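Local coordinates for protein sialidase B (PDB 4XJU) that catalyses the hydrolysis of terminal sialic acid linkages in glycoproteins, glycolipids and oligosaccharides, at residues N204-P209 against I223-G228; L304-P309 against G449-P454; A502-V507 against I514-R519; Y611-S616 against V628-Y633. The protein carries 1 engineered substitution. All coordinates share one frame; numbering follows the deposited sequence.

Contact 1 of 4, residues N204-P209 against I223-G228; sequences NYFRIP and IDARYG. With 19D ((1R,2R,3R,4R,5R,7R)-2-(acetylamino)-7-[(1R)-1,2-dihydroxyethyl]-4-fluoro-3-hydroxy-6,8-dioxabicyclo[3.2.1]octane-5-carboxylic acid), chain G.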
# COMPACT_ATOMS: atom_id res chain seq x y z
N ASN A 204 3.64 -10.29 2.19
CA ASN A 204 4.79 -9.52 2.62
C ASN A 204 4.64 -8.05 2.26
O ASN A 204 5.41 -7.21 2.73
CB ASN A 204 6.09 -10.09 2.02
CG ASN A 204 7.33 -9.74 2.83
OD1 ASN A 204 7.26 -9.44 4.03
ND2 ASN A 204 8.50 -9.79 2.18
N TYR A 205 3.62 -7.74 1.45
CA TYR A 205 3.40 -6.38 0.92
C TYR A 205 1.95 -5.97 0.98
O TYR A 205 1.05 -6.81 0.94
CB TYR A 205 3.90 -6.30 -0.54
CG TYR A 205 5.27 -6.89 -0.66
CD1 TYR A 205 6.38 -6.16 -0.27
CD2 TYR A 205 5.46 -8.20 -1.06
CE1 TYR A 205 7.66 -6.70 -0.32
CE2 TYR A 205 6.74 -8.75 -1.13
CZ TYR A 205 7.82 -8.00 -0.75
OH TYR A 205 9.09 -8.55 -0.80
N PHE A 206 1.72 -4.66 1.09
CA PHE A 206 0.37 -4.10 1.16
C PHE A 206 0.30 -2.81 0.37
O PHE A 206 1.27 -2.05 0.34
CB PHE A 206 -0.02 -3.84 2.62
CG PHE A 206 -0.00 -5.07 3.47
CD1 PHE A 206 -1.10 -5.92 3.50
CD2 PHE A 206 1.12 -5.40 4.21
CE1 PHE A 206 -1.07 -7.09 4.26
CE2 PHE A 206 1.15 -6.55 4.98
CZ PHE A 206 0.05 -7.40 5.00
N ARG A 207 -0.83 -2.58 -0.28
CA ARG A 207 -1.07 -1.32 -0.98
C ARG A 207 -2.56 -1.03 -0.94
O ARG A 207 -3.37 -1.90 -0.62
CB ARG A 207 -0.59 -1.40 -2.44
CG ARG A 207 0.92 -1.14 -2.69
CD ARG A 207 1.16 -0.50 -4.07
NE ARG A 207 0.43 0.77 -4.22
CZ ARG A 207 0.27 1.41 -5.37
NH1 ARG A 207 0.81 0.94 -6.49
NH2 ARG A 207 -0.41 2.55 -5.39
N ILE A 208 -2.91 0.21 -1.28
CA ILE A 208 -4.30 0.62 -1.45
C ILE A 208 -5.12 0.56 -0.14
O ILE A 208 -6.13 -0.15 -0.05
CB ILE A 208 -5.02 -0.19 -2.56
CG1 ILE A 208 -4.07 -0.51 -3.73
CG2 ILE A 208 -6.23 0.57 -3.07
CD1 ILE A 208 -3.43 0.72 -4.40
N PRO A 209 -4.71 1.34 0.87
CA PRO A 209 -5.43 1.36 2.15
C PRO A 209 -6.77 2.07 2.06
O PRO A 209 -6.94 2.99 1.26
CB PRO A 209 -4.51 2.18 3.05
CG PRO A 209 -3.79 3.12 2.10
CD PRO A 209 -3.58 2.29 0.85
N ILE A 223 -7.56 -3.32 2.58
CA ILE A 223 -6.27 -3.18 1.93
C ILE A 223 -6.06 -4.29 0.90
O ILE A 223 -6.65 -5.37 1.00
CB ILE A 223 -5.14 -3.21 2.98
CG1 ILE A 223 -3.86 -2.57 2.43
CG2 ILE A 223 -4.91 -4.65 3.46
CD1 ILE A 223 -3.10 -1.78 3.44
N ASP A 224 -5.20 -4.02 -0.08
CA ASP A 224 -4.70 -5.07 -0.95
C ASP A 224 -3.61 -5.79 -0.17
O ASP A 224 -2.58 -5.19 0.14
CB ASP A 224 -4.03 -4.49 -2.19
CG ASP A 224 -5.00 -4.06 -3.28
OD1 ASP A 224 -6.19 -3.74 -3.01
OD2 ASP A 224 -4.54 -4.04 -4.44
N ALA A 225 -3.81 -7.07 0.11
CA ALA A 225 -2.69 -7.90 0.58
C ALA A 225 -1.98 -8.46 -0.66
O ALA A 225 -2.49 -9.36 -1.33
CB ALA A 225 -3.19 -9.03 1.49
N ARG A 226 -0.81 -7.88 -1.00
CA ARG A 226 -0.13 -8.21 -2.26
C ARG A 226 1.02 -9.18 -2.03
O ARG A 226 1.98 -8.88 -1.32
CB ARG A 226 0.36 -6.92 -2.95
CG ARG A 226 -0.78 -5.96 -3.32
CD ARG A 226 -0.38 -4.95 -4.40
NE ARG A 226 -1.54 -4.15 -4.83
CZ ARG A 226 -1.50 -3.20 -5.76
NH1 ARG A 226 -0.36 -2.90 -6.37
NH2 ARG A 226 -2.61 -2.54 -6.06
N TYR A 227 0.91 -10.36 -2.63
CA TYR A 227 1.84 -11.43 -2.32
C TYR A 227 3.07 -11.38 -3.20
O TYR A 227 4.19 -11.62 -2.73
CB TYR A 227 1.14 -12.81 -2.41
CG TYR A 227 0.08 -12.94 -1.35
CD1 TYR A 227 -1.19 -12.40 -1.54
CD2 TYR A 227 0.37 -13.53 -0.12
CE1 TYR A 227 -2.15 -12.47 -0.55
CE2 TYR A 227 -0.60 -13.62 0.87
CZ TYR A 227 -1.85 -13.07 0.65
OH TYR A 227 -2.81 -13.13 1.64
N GLY A 228 2.87 -11.08 -4.48
CA GLY A 228 3.96 -11.13 -5.44
C GLY A 228 4.64 -9.78 -5.58
O GLY A 228 4.64 -9.18 -6.66
C1 19D G . -0.99 3.18 -9.30
O1A 19D G . -1.13 4.22 -10.00
O1B 19D G . -0.14 3.06 -8.40
C2 19D G . -1.92 2.03 -9.61
C3 19D G . -2.30 1.14 -8.40
C4 19D G . -3.76 0.57 -8.56
O4 19D G . -3.89 -0.57 -7.71
C5 19D G . -4.02 0.16 -10.11
N5 19D G . -5.36 -0.38 -10.25
C6 19D G . -3.58 1.34 -11.00
O6 19D G . -3.13 2.46 -10.24
C7 19D G . -2.24 0.96 -11.63
O7 19D G . -1.25 1.26 -10.60
C8 19D G . -1.91 1.59 -13.00
O8 19D G . -1.90 3.03 -13.02
C9 19D G . -2.87 1.10 -14.08
O9 19D G . -4.13 1.77 -14.00
C10 19D G . -5.59 -1.33 -11.16
O10 19D G . -4.70 -1.77 -11.88
C11 19D G . -6.99 -1.82 -11.24
F1 19D G . -1.49 0.41 -8.23
O HOH W 1 4.22 -12.29 0.10
O HOH W 2 -7.71 -2.19 -1.38
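R207 and R226 reach toward the bound sugar analogue 19D from the two strands of a beta hairpin, 205-213 and 219-226, in the sialidase beta-propeller. They leave the same face of the sheet, where D224 also stands, and their guanidinium planes are turned 50° from each other. CB of R207 lies over one face of the R226 guanidinium, toward its rim, and CD of R207 is 3.7 Å from NH1 of R226. The R226 chain runs straight out from CG to NE, whereas R207 bends at chi2 and again at chi3 (58°), which helps swing its tip onto the ligand. NH1 of R207 bonds O1B of the 19D carboxylate at 3.0 Å; NH2 shares that oxygen. R226 meets the sugar differently: NH2 gives a 2.9 Å bond to O4, which lies at the edge of its guanidinium. D224 holds that guanidinium side-on, since OD2 accepts from both NH2 (2.9 Å) and NE (3.0 Å) of R226. R207, a probable substrate-binding residue, has its NE salt-bridged to E631. CG1 of I208 presses on the R226-D224 pair, 3.4 Å from NH2 of R226. R207 and D224 are a hydrogen-bonded antiparallel pair. On the face of F206 and A225, CB of F206 packs on CD1 of I223. A water bridges O of I208 and OD1 of D224, at 2.7 Å from OD1.

Contact 2 of 4, residues L304-P309 against G449-P454; sequences LADVMP and GTYLCP. With 19D ((1R,2R,3R,4R,5R,7R)-2-(acetylamino)-7-[(1R)-1,2-dihydroxyethyl]-4-fluoro-3-hydroxy-6,8-dioxabicyclo[3.2.1]octane-5-carboxylic acid), chain G.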
# COMPACT_ATOMS: atom_id res chain seq x y z
N LEU A 304 -16.62 -3.50 -1.95
CA LEU A 304 -16.42 -3.86 -3.35
C LEU A 304 -14.93 -3.88 -3.66
O LEU A 304 -14.15 -3.24 -2.97
CB LEU A 304 -17.10 -2.85 -4.28
CG LEU A 304 -18.61 -2.94 -4.55
CD1 LEU A 304 -19.44 -2.86 -3.29
CD2 LEU A 304 -19.02 -1.81 -5.47
N ALA A 305 -14.55 -4.61 -4.70
CA ALA A 305 -13.18 -4.59 -5.21
C ALA A 305 -13.19 -5.10 -6.65
O ALA A 305 -14.13 -5.78 -7.04
CB ALA A 305 -12.28 -5.46 -4.34
N ASP A 306 -12.14 -4.80 -7.42
CA ASP A 306 -12.04 -5.38 -8.75
C ASP A 306 -11.67 -6.84 -8.61
O ASP A 306 -10.99 -7.23 -7.65
CB ASP A 306 -10.95 -4.72 -9.60
CG ASP A 306 -11.10 -3.20 -9.73
OD1 ASP A 306 -12.22 -2.65 -9.63
OD2 ASP A 306 -10.05 -2.55 -9.95
N VAL A 307 -12.10 -7.65 -9.57
CA VAL A 307 -11.73 -9.06 -9.62
C VAL A 307 -11.04 -9.35 -10.93
O VAL A 307 -11.55 -9.02 -12.00
CB VAL A 307 -12.95 -9.98 -9.56
CG1 VAL A 307 -12.50 -11.39 -9.19
CG2 VAL A 307 -13.96 -9.46 -8.58
N MET A 308 -9.88 -9.99 -10.84
CA MET A 308 -9.10 -10.34 -12.02
C MET A 308 -8.95 -11.85 -12.12
O MET A 308 -8.48 -12.49 -11.18
CB MET A 308 -7.71 -9.71 -11.91
CG MET A 308 -7.72 -8.20 -11.78
SD MET A 308 -8.12 -7.43 -13.36
CE MET A 308 -8.01 -5.71 -12.85
N PRO A 309 -9.33 -12.43 -13.27
CA PRO A 309 -9.12 -13.86 -13.49
C PRO A 309 -7.63 -14.17 -13.60
O PRO A 309 -6.81 -13.24 -13.70
CB PRO A 309 -9.82 -14.14 -14.83
CG PRO A 309 -10.72 -12.95 -15.06
CD PRO A 309 -10.02 -11.79 -14.40
N GLY A 449 -15.22 -4.13 -17.67
CA GLY A 449 -15.73 -3.50 -16.46
C GLY A 449 -15.07 -2.17 -16.19
O GLY A 449 -13.96 -1.89 -16.66
N THR A 450 -15.75 -1.33 -15.42
CA THR A 450 -15.14 -0.10 -14.94
C THR A 450 -14.22 -0.47 -13.80
O THR A 450 -14.24 -1.60 -13.30
CB THR A 450 -16.19 0.93 -14.48
OG1 THR A 450 -16.99 0.37 -13.43
CG2 THR A 450 -17.08 1.34 -15.64
N TYR A 451 -13.39 0.49 -13.39
CA TYR A 451 -12.45 0.25 -12.32
C TYR A 451 -12.91 0.95 -11.05
O TYR A 451 -13.19 2.15 -11.06
CB TYR A 451 -11.05 0.72 -12.72
CG TYR A 451 -10.45 -0.14 -13.79
CD1 TYR A 451 -9.86 -1.36 -13.47
CD2 TYR A 451 -10.47 0.25 -15.12
CE1 TYR A 451 -9.30 -2.16 -14.44
CE2 TYR A 451 -9.92 -0.56 -16.12
CZ TYR A 451 -9.34 -1.76 -15.76
OH TYR A 451 -8.77 -2.60 -16.71
N LEU A 452 -13.00 0.19 -9.97
CA LEU A 452 -13.49 0.74 -8.72
C LEU A 452 -12.51 1.78 -8.18
O LEU A 452 -11.29 1.59 -8.23
CB LEU A 452 -13.65 -0.37 -7.68
CG LEU A 452 -14.34 0.06 -6.39
CD1 LEU A 452 -15.80 0.31 -6.65
CD2 LEU A 452 -14.15 -1.04 -5.36
N CYS A 453 -13.05 2.87 -7.66
CA CYS A 453 -12.22 3.88 -7.02
C CYS A 453 -11.98 3.45 -5.60
O CYS A 453 -12.92 3.30 -4.83
CB CYS A 453 -12.92 5.24 -7.04
SG CYS A 453 -13.21 5.87 -8.70
N PRO A 454 -10.71 3.21 -5.25
CA PRO A 454 -10.47 2.67 -3.92
C PRO A 454 -10.70 3.70 -2.83
O PRO A 454 -10.53 4.91 -3.03
CB PRO A 454 -8.99 2.27 -3.96
CG PRO A 454 -8.39 3.09 -5.08
CD PRO A 454 -9.50 3.26 -6.08
C1 19D G . -0.99 3.18 -9.30
O1A 19D G . -1.13 4.22 -10.00
O1B 19D G . -0.14 3.06 -8.40
C2 19D G . -1.92 2.03 -9.61
C3 19D G . -2.30 1.14 -8.40
C4 19D G . -3.76 0.57 -8.56
O4 19D G . -3.89 -0.57 -7.71
C5 19D G . -4.02 0.16 -10.11
N5 19D G . -5.36 -0.38 -10.25
C6 19D G . -3.58 1.34 -11.00
O6 19D G . -3.13 2.46 -10.24
C7 19D G . -2.24 0.96 -11.63
O7 19D G . -1.25 1.26 -10.60
C8 19D G . -1.91 1.59 -13.00
O8 19D G . -1.90 3.03 -13.02
C9 19D G . -2.87 1.10 -14.08
O9 19D G . -4.13 1.77 -14.00
C10 19D G . -5.59 -1.33 -11.16
O10 19D G . -4.70 -1.77 -11.88
C11 19D G . -6.99 -1.82 -11.24
F1 19D G . -1.49 0.41 -8.23
O HOH W 3 -9.79 -0.06 -9.69
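OD1 of D306 accepts the backbone N of L452 at 3.0 Å in a nearly straight bond (166° at the hydrogen), using the syn lone pair. This is the polar link between strands 301-308 and 451-459, which are not paired with each other: strand 286-294 separates them in the order of the sheet, but here the D306 side chain reaches across to L452. The other oxygen, OD2, turns to Y451 and lies in the plane of its ring, at the edge, 3.7 Å from CD1. Carboxylate and ring are steeply inclined, with 73° between their planes. CE of M308 comes to the same ring edge, 4.1 Å from CE1 of Y451. Farther along, L452 carries its CG anti to its own nitrogen (chi1 -172°). Its CD2 thereby reaches back to the 304-309 strand, 3.2 Å from O of L304 and 3.6 Å from CB of L304. The two leucine side chains cross at about a right angle. The methyl C11 of the 19D acetamido group rests against D306 and Y451, 3.4 Å from OD2 of D306 and 3.7 Å from CD1 of Y451. Carboxylate and tyrosine ring together line the N-acetyl pocket of the sialidase propeller.

Contact 3 of 4, residues A502-V507 against I514-R519; sequences AEAQMV and IRTFFR. With 19D ((1R,2R,3R,4R,5R,7R)-2-(acetylamino)-7-[(1R)-1,2-dihydroxyethyl]-4-fluoro-3-hydroxy-6,8-dioxabicyclo[3.2.1]octane-5-carboxylic acid), chain G.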
# COMPACT_ATOMS: atom_id res chain seq x y z
N ALA A 502 -8.72 7.69 -13.18
CA ALA A 502 -9.49 8.76 -12.56
C ALA A 502 -10.08 8.31 -11.23
O ALA A 502 -11.31 8.27 -11.06
CB ALA A 502 -10.57 9.26 -13.51
N GLU A 503 -9.19 7.98 -10.30
CA GLU A 503 -9.61 7.55 -8.97
C GLU A 503 -10.29 8.72 -8.26
O GLU A 503 -9.72 9.80 -8.10
CB GLU A 503 -8.41 7.01 -8.18
CG GLU A 503 -7.82 5.73 -8.79
CD GLU A 503 -6.37 5.51 -8.42
OE1 GLU A 503 -5.91 4.34 -8.44
OE2 GLU A 503 -5.67 6.50 -8.10
N ALA A 504 -11.53 8.47 -7.85
CA ALA A 504 -12.42 9.54 -7.38
C ALA A 504 -12.92 9.22 -5.98
O ALA A 504 -13.25 8.06 -5.68
CB ALA A 504 -13.59 9.69 -8.34
N GLN A 505 -12.97 10.23 -5.11
CA GLN A 505 -13.60 10.08 -3.80
C GLN A 505 -14.58 11.21 -3.56
O GLN A 505 -14.35 12.34 -4.01
CB GLN A 505 -12.54 10.02 -2.69
CG GLN A 505 -11.75 8.71 -2.66
CD GLN A 505 -12.58 7.55 -2.14
OE1 GLN A 505 -12.57 7.27 -0.94
NE2 GLN A 505 -13.29 6.87 -3.04
N MET A 506 -15.65 10.91 -2.84
CA MET A 506 -16.77 11.84 -2.68
C MET A 506 -16.96 12.35 -1.26
O MET A 506 -16.68 11.64 -0.29
CB MET A 506 -18.06 11.14 -3.12
CG MET A 506 -17.98 10.52 -4.49
SD MET A 506 -19.37 9.45 -4.84
CE MET A 506 -18.82 7.93 -4.07
N VAL A 507 -17.44 13.58 -1.14
CA VAL A 507 -17.94 14.10 0.14
C VAL A 507 -19.33 14.68 -0.06
O VAL A 507 -19.66 15.19 -1.13
CB VAL A 507 -17.02 15.18 0.75
CG1 VAL A 507 -15.62 14.61 0.95
CG2 VAL A 507 -16.96 16.42 -0.14
N ILE A 514 -23.20 16.47 -3.54
CA ILE A 514 -21.98 15.66 -3.50
C ILE A 514 -20.86 16.31 -4.30
O ILE A 514 -21.05 16.63 -5.47
CB ILE A 514 -22.24 14.26 -4.13
CG1 ILE A 514 -23.36 13.54 -3.38
CG2 ILE A 514 -20.96 13.40 -4.13
CD1 ILE A 514 -23.98 12.41 -4.20
N ARG A 515 -19.70 16.51 -3.68
CA ARG A 515 -18.54 16.91 -4.47
C ARG A 515 -17.58 15.73 -4.55
O ARG A 515 -17.25 15.11 -3.55
CB ARG A 515 -17.81 18.13 -3.91
CG ARG A 515 -16.55 18.48 -4.75
CD ARG A 515 -16.25 19.94 -4.72
NE ARG A 515 -17.44 20.67 -5.15
CZ ARG A 515 -17.71 21.93 -4.81
NH1 ARG A 515 -16.86 22.60 -4.06
NH2 ARG A 515 -18.83 22.49 -5.23
N THR A 516 -17.16 15.44 -5.77
CA THR A 516 -16.21 14.36 -6.01
C THR A 516 -14.86 14.95 -6.37
O THR A 516 -14.76 15.80 -7.25
CB THR A 516 -16.69 13.48 -7.17
OG1 THR A 516 -18.02 13.01 -6.89
CG2 THR A 516 -15.76 12.28 -7.37
N PHE A 517 -13.82 14.49 -5.68
CA PHE A 517 -12.45 14.90 -5.99
C PHE A 517 -11.74 13.75 -6.69
O PHE A 517 -11.83 12.60 -6.26
CB PHE A 517 -11.72 15.28 -4.70
CG PHE A 517 -12.34 16.43 -3.97
CD1 PHE A 517 -12.08 17.73 -4.37
CD2 PHE A 517 -13.20 16.22 -2.91
CE1 PHE A 517 -12.66 18.80 -3.70
CE2 PHE A 517 -13.79 17.28 -2.24
CZ PHE A 517 -13.51 18.58 -2.64
N PHE A 518 -11.03 14.03 -7.78
CA PHE A 518 -10.42 12.93 -8.52
C PHE A 518 -9.07 13.18 -9.18
O PHE A 518 -8.72 14.32 -9.53
CB PHE A 518 -11.40 12.27 -9.51
CG PHE A 518 -11.90 13.16 -10.62
CD1 PHE A 518 -12.92 14.08 -10.38
CD2 PHE A 518 -11.39 13.05 -11.91
CE1 PHE A 518 -13.40 14.88 -11.41
CE2 PHE A 518 -11.86 13.86 -12.94
CZ PHE A 518 -12.87 14.77 -12.68
N ARG A 519 -8.34 12.08 -9.33
CA ARG A 519 -7.03 12.05 -10.00
C ARG A 519 -7.20 12.28 -11.49
O ARG A 519 -8.16 11.80 -12.10
CB ARG A 519 -6.40 10.67 -9.77
CG ARG A 519 -5.10 10.37 -10.49
CD ARG A 519 -4.60 9.00 -10.06
NE ARG A 519 -3.50 8.48 -10.89
CZ ARG A 519 -2.91 7.32 -10.66
NH1 ARG A 519 -3.30 6.57 -9.63
NH2 ARG A 519 -1.93 6.91 -11.45
C1 19D G . -0.99 3.18 -9.30
O1A 19D G . -1.13 4.22 -10.00
O1B 19D G . -0.14 3.06 -8.40
C2 19D G . -1.92 2.03 -9.61
C3 19D G . -2.30 1.14 -8.40
C4 19D G . -3.76 0.57 -8.56
O4 19D G . -3.89 -0.57 -7.71
C5 19D G . -4.02 0.16 -10.11
N5 19D G . -5.36 -0.38 -10.25
C6 19D G . -3.58 1.34 -11.00
O6 19D G . -3.13 2.46 -10.24
C7 19D G . -2.24 0.96 -11.63
O7 19D G . -1.25 1.26 -10.60
C8 19D G . -1.91 1.59 -13.00
O8 19D G . -1.90 3.03 -13.02
C9 19D G . -2.87 1.10 -14.08
O9 19D G . -4.13 1.77 -14.00
C10 19D G . -5.59 -1.33 -11.16
O10 19D G . -4.70 -1.77 -11.88
C11 19D G . -6.99 -1.82 -11.24
F1 19D G . -1.49 0.41 -8.23
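R519 runs alongside E503, both side chains pointing the same way off the end of the hairpin 504-510/513-518. Its CB sits 3.8 Å from O of E503, the carbonyl that also accepts the R519 backbone N at 2.9 Å. CG is anti to the backbone nitrogen (chi1 174°) and the chain stays extended, so CD passes OE2 of E503 at 3.4 Å. NE bonds the backbone O of Y551. At the tip, NH1 forms a salt bridge with OE2 of E503 at 2.8 Å, approaching from 48° above the carboxylate plane. NH1 and NH2 also share O1A of the 19D carboxylate, each at 3.2 Å, with this oxygen in the guanidinium plane. The carboxylate of E503 is turned 71° from the guanidinium, and its OE1 bonds the hydroxyl of Y615. Behind the tips, regular antiparallel pairing ties Q505 to F517 and V507 to R515. CB of A504 packs against both CG2 of T516 (3.5 Å) and CB of F518 on one face, and CG2 of V507 meets the F517 ring edge on the other. R519, with R207 and R581, probably forms the arginine triad that grips the substrate carboxylate in sialidases.

Contact 4 of 4, residues Y611-S616 against V628-Y633; sequences YGYAYS and VLFEKY. With 19D ((1R,2R,3R,4R,5R,7R)-2-(acetylamino)-7-[(1R)-1,2-dihydroxyethyl]-4-fluoro-3-hydroxy-6,8-dioxabicyclo[3.2.1]octane-5-carboxylic acid), chain G.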
# COMPACT_ATOMS: atom_id res chain seq x y z
N TYR A 611 10.02 13.17 1.48
CA TYR A 611 9.68 11.80 1.91
C TYR A 611 8.41 11.30 1.25
O TYR A 611 7.48 12.07 1.02
CB TYR A 611 9.59 11.69 3.44
CG TYR A 611 10.93 11.63 4.13
CD1 TYR A 611 12.09 11.99 3.46
CD2 TYR A 611 11.04 11.19 5.44
CE1 TYR A 611 13.34 11.94 4.09
CE2 TYR A 611 12.28 11.13 6.09
CZ TYR A 611 13.42 11.51 5.40
OH TYR A 611 14.65 11.45 6.02
N GLY A 612 8.37 10.00 0.97
CA GLY A 612 7.33 9.40 0.16
C GLY A 612 5.95 9.42 0.78
O GLY A 612 5.77 9.25 1.99
N TYR A 613 4.95 9.63 -0.08
CA TYR A 613 3.56 9.62 0.33
C TYR A 613 2.72 9.33 -0.89
O TYR A 613 2.73 10.10 -1.86
CB TYR A 613 3.17 10.98 0.90
CG TYR A 613 1.82 11.01 1.60
CD1 TYR A 613 0.64 11.29 0.91
CD2 TYR A 613 1.73 10.79 2.97
CE1 TYR A 613 -0.61 11.33 1.57
CE2 TYR A 613 0.51 10.82 3.63
CZ TYR A 613 -0.65 11.09 2.94
OH TYR A 613 -1.85 11.12 3.63
N ALA A 614 2.00 8.21 -0.89
CA ALA A 614 1.26 7.83 -2.10
C ALA A 614 -0.23 7.69 -1.86
O ALA A 614 -0.90 8.67 -1.50
CB ALA A 614 1.85 6.56 -2.71
N TYR A 615 -0.78 6.50 -2.06
CA TYR A 615 -2.21 6.33 -1.79
C TYR A 615 -2.48 6.50 -0.30
O TYR A 615 -1.61 6.22 0.53
CB TYR A 615 -2.72 4.96 -2.25
CG TYR A 615 -2.95 4.81 -3.74
CD1 TYR A 615 -2.02 5.28 -4.67
CD2 TYR A 615 -4.06 4.14 -4.23
CE1 TYR A 615 -2.22 5.11 -6.04
CE2 TYR A 615 -4.26 3.95 -5.59
CZ TYR A 615 -3.34 4.43 -6.49
OH TYR A 615 -3.57 4.24 -7.83
N SER A 616 -3.68 6.93 0.04
CA SER A 616 -4.01 7.22 1.43
C SER A 616 -5.48 7.02 1.71
O SER A 616 -6.30 6.96 0.79
CB SER A 616 -3.63 8.65 1.79
OG SER A 616 -4.35 9.57 0.99
N VAL A 628 -5.23 8.46 9.68
CA VAL A 628 -4.69 8.43 8.32
C VAL A 628 -3.89 7.15 8.13
O VAL A 628 -2.94 6.90 8.87
CB VAL A 628 -3.74 9.61 8.05
CG1 VAL A 628 -3.42 9.68 6.54
CG2 VAL A 628 -4.36 10.94 8.53
N LEU A 629 -4.29 6.34 7.15
CA LEU A 629 -3.55 5.13 6.78
C LEU A 629 -3.06 5.36 5.36
O LEU A 629 -3.87 5.56 4.45
CB LEU A 629 -4.47 3.90 6.83
CG LEU A 629 -3.88 2.51 6.51
CD1 LEU A 629 -2.81 2.10 7.51
CD2 LEU A 629 -5.00 1.46 6.47
N PHE A 630 -1.75 5.33 5.16
CA PHE A 630 -1.18 5.78 3.90
C PHE A 630 0.06 5.01 3.51
O PHE A 630 0.78 4.49 4.37
CB PHE A 630 -0.86 7.28 3.98
CG PHE A 630 0.17 7.63 5.02
CD1 PHE A 630 -0.18 7.74 6.36
CD2 PHE A 630 1.50 7.81 4.66
CE1 PHE A 630 0.78 8.06 7.32
CE2 PHE A 630 2.45 8.13 5.62
CZ PHE A 630 2.10 8.25 6.94
N GLU A 631 0.32 4.94 2.20
CA GLU A 631 1.56 4.39 1.68
C GLU A 631 2.69 5.39 1.89
O GLU A 631 2.73 6.43 1.21
CB GLU A 631 1.40 4.09 0.18
CG GLU A 631 0.31 3.07 -0.13
CD GLU A 631 0.04 2.91 -1.61
OE1 GLU A 631 0.47 3.78 -2.41
OE2 GLU A 631 -0.60 1.91 -2.01
N LYS A 632 3.59 5.10 2.83
CA LYS A 632 4.71 6.00 3.10
C LYS A 632 5.92 5.67 2.22
O LYS A 632 7.01 5.34 2.72
CB LYS A 632 5.11 6.00 4.57
CG LYS A 632 5.98 7.22 4.95
CD LYS A 632 6.55 7.12 6.36
CE LYS A 632 7.43 8.32 6.65
NZ LYS A 632 6.62 9.58 6.74
N TYR A 633 5.73 5.80 0.92
CA TYR A 633 6.81 5.60 -0.04
C TYR A 633 6.29 6.01 -1.39
O TYR A 633 5.10 6.29 -1.53
CB TYR A 633 7.27 4.13 -0.05
CG TYR A 633 6.41 3.16 -0.83
CD1 TYR A 633 5.11 2.85 -0.44
CD2 TYR A 633 6.92 2.51 -1.95
CE1 TYR A 633 4.33 1.94 -1.16
CE2 TYR A 633 6.17 1.60 -2.67
CZ TYR A 633 4.88 1.31 -2.27
OH TYR A 633 4.15 0.40 -2.99
C1 19D G . -0.99 3.18 -9.30
O1A 19D G . -1.13 4.22 -10.00
O1B 19D G . -0.14 3.06 -8.40
C2 19D G . -1.92 2.03 -9.61
C3 19D G . -2.30 1.14 -8.40
C4 19D G . -3.76 0.57 -8.56
O4 19D G . -3.89 -0.57 -7.71
C5 19D G . -4.02 0.16 -10.11
N5 19D G . -5.36 -0.38 -10.25
C6 19D G . -3.58 1.34 -11.00
O6 19D G . -3.13 2.46 -10.24
C7 19D G . -2.24 0.96 -11.63
O7 19D G . -1.25 1.26 -10.60
C8 19D G . -1.91 1.59 -13.00
O8 19D G . -1.90 3.03 -13.02
C9 19D G . -2.87 1.10 -14.08
O9 19D G . -4.13 1.77 -14.00
C10 19D G . -5.59 -1.33 -11.16
O10 19D G . -4.70 -1.77 -11.88
C11 19D G . -6.99 -1.82 -11.24
F1 19D G . -1.49 0.41 -8.23
O HOH W 4 5.72 10.68 4.37
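This is a loop-on-strand contact, buried where the loop before strand 616-620 lies against the C-terminal end of strand 626-631: Y613, A614, Y615 and S616 run against F630 and E631. The backbone of E631 is bonded in both directions, its O accepting N of A614 at 2.8 Å and its N giving a 2.9 Å bond to O of Y615. Its side chain adds a third link, for OE1 takes N of Y615 at 3.0 Å from well above the carboxylate plane. CB of Y615 lies 3.4 Å from OE1 of E631, and the two side chains run side by side, ring and carboxylate 30° apart. OE2 of E631 is turned to the R207 side, and R207 also makes a cation-pi contact with the Y615 ring. Behind them Y613 and F630 bring their rings together nearly parallel (25°) but slid apart, with centroids 4.9 Å from each other. CE2 of Y613 comes over one face of F630. A water joins O of G612 to NZ of K632, an end that also salt-bridges D607. Y615 OH is 3.0 Å from O6 of 19D, on the E503 side of the site. A tyrosine with its hydroxyl this close to C1 and O6 of the sugar, and a glutamate beside it, is the hallmark of the sialidase active site, in which Y615 is by similarity the nucleophile.

All four contacts are buried and touch 19D, and they share its parts unevenly: contacts 1 and 3 both take the carboxylate, contact 2 the acetamido methyl. Contacts 1 and 3 are antiparallel hairpins in which R207 and R519 each hold one carboxylate oxygen; their centres lie about 23 Å apart. Contact 2 pairs no backbones and relies on a carboxylate and apolar groups, in keeping with the methyl it lines. Contact 4, largely loop, is the hub: a salt bridge joins it to contact 1, while Y615 also approaches contact 3. Packing completes the ring, I208 on P454 between contacts 1 and 2, and C453 against A504 between contacts 2 and 3.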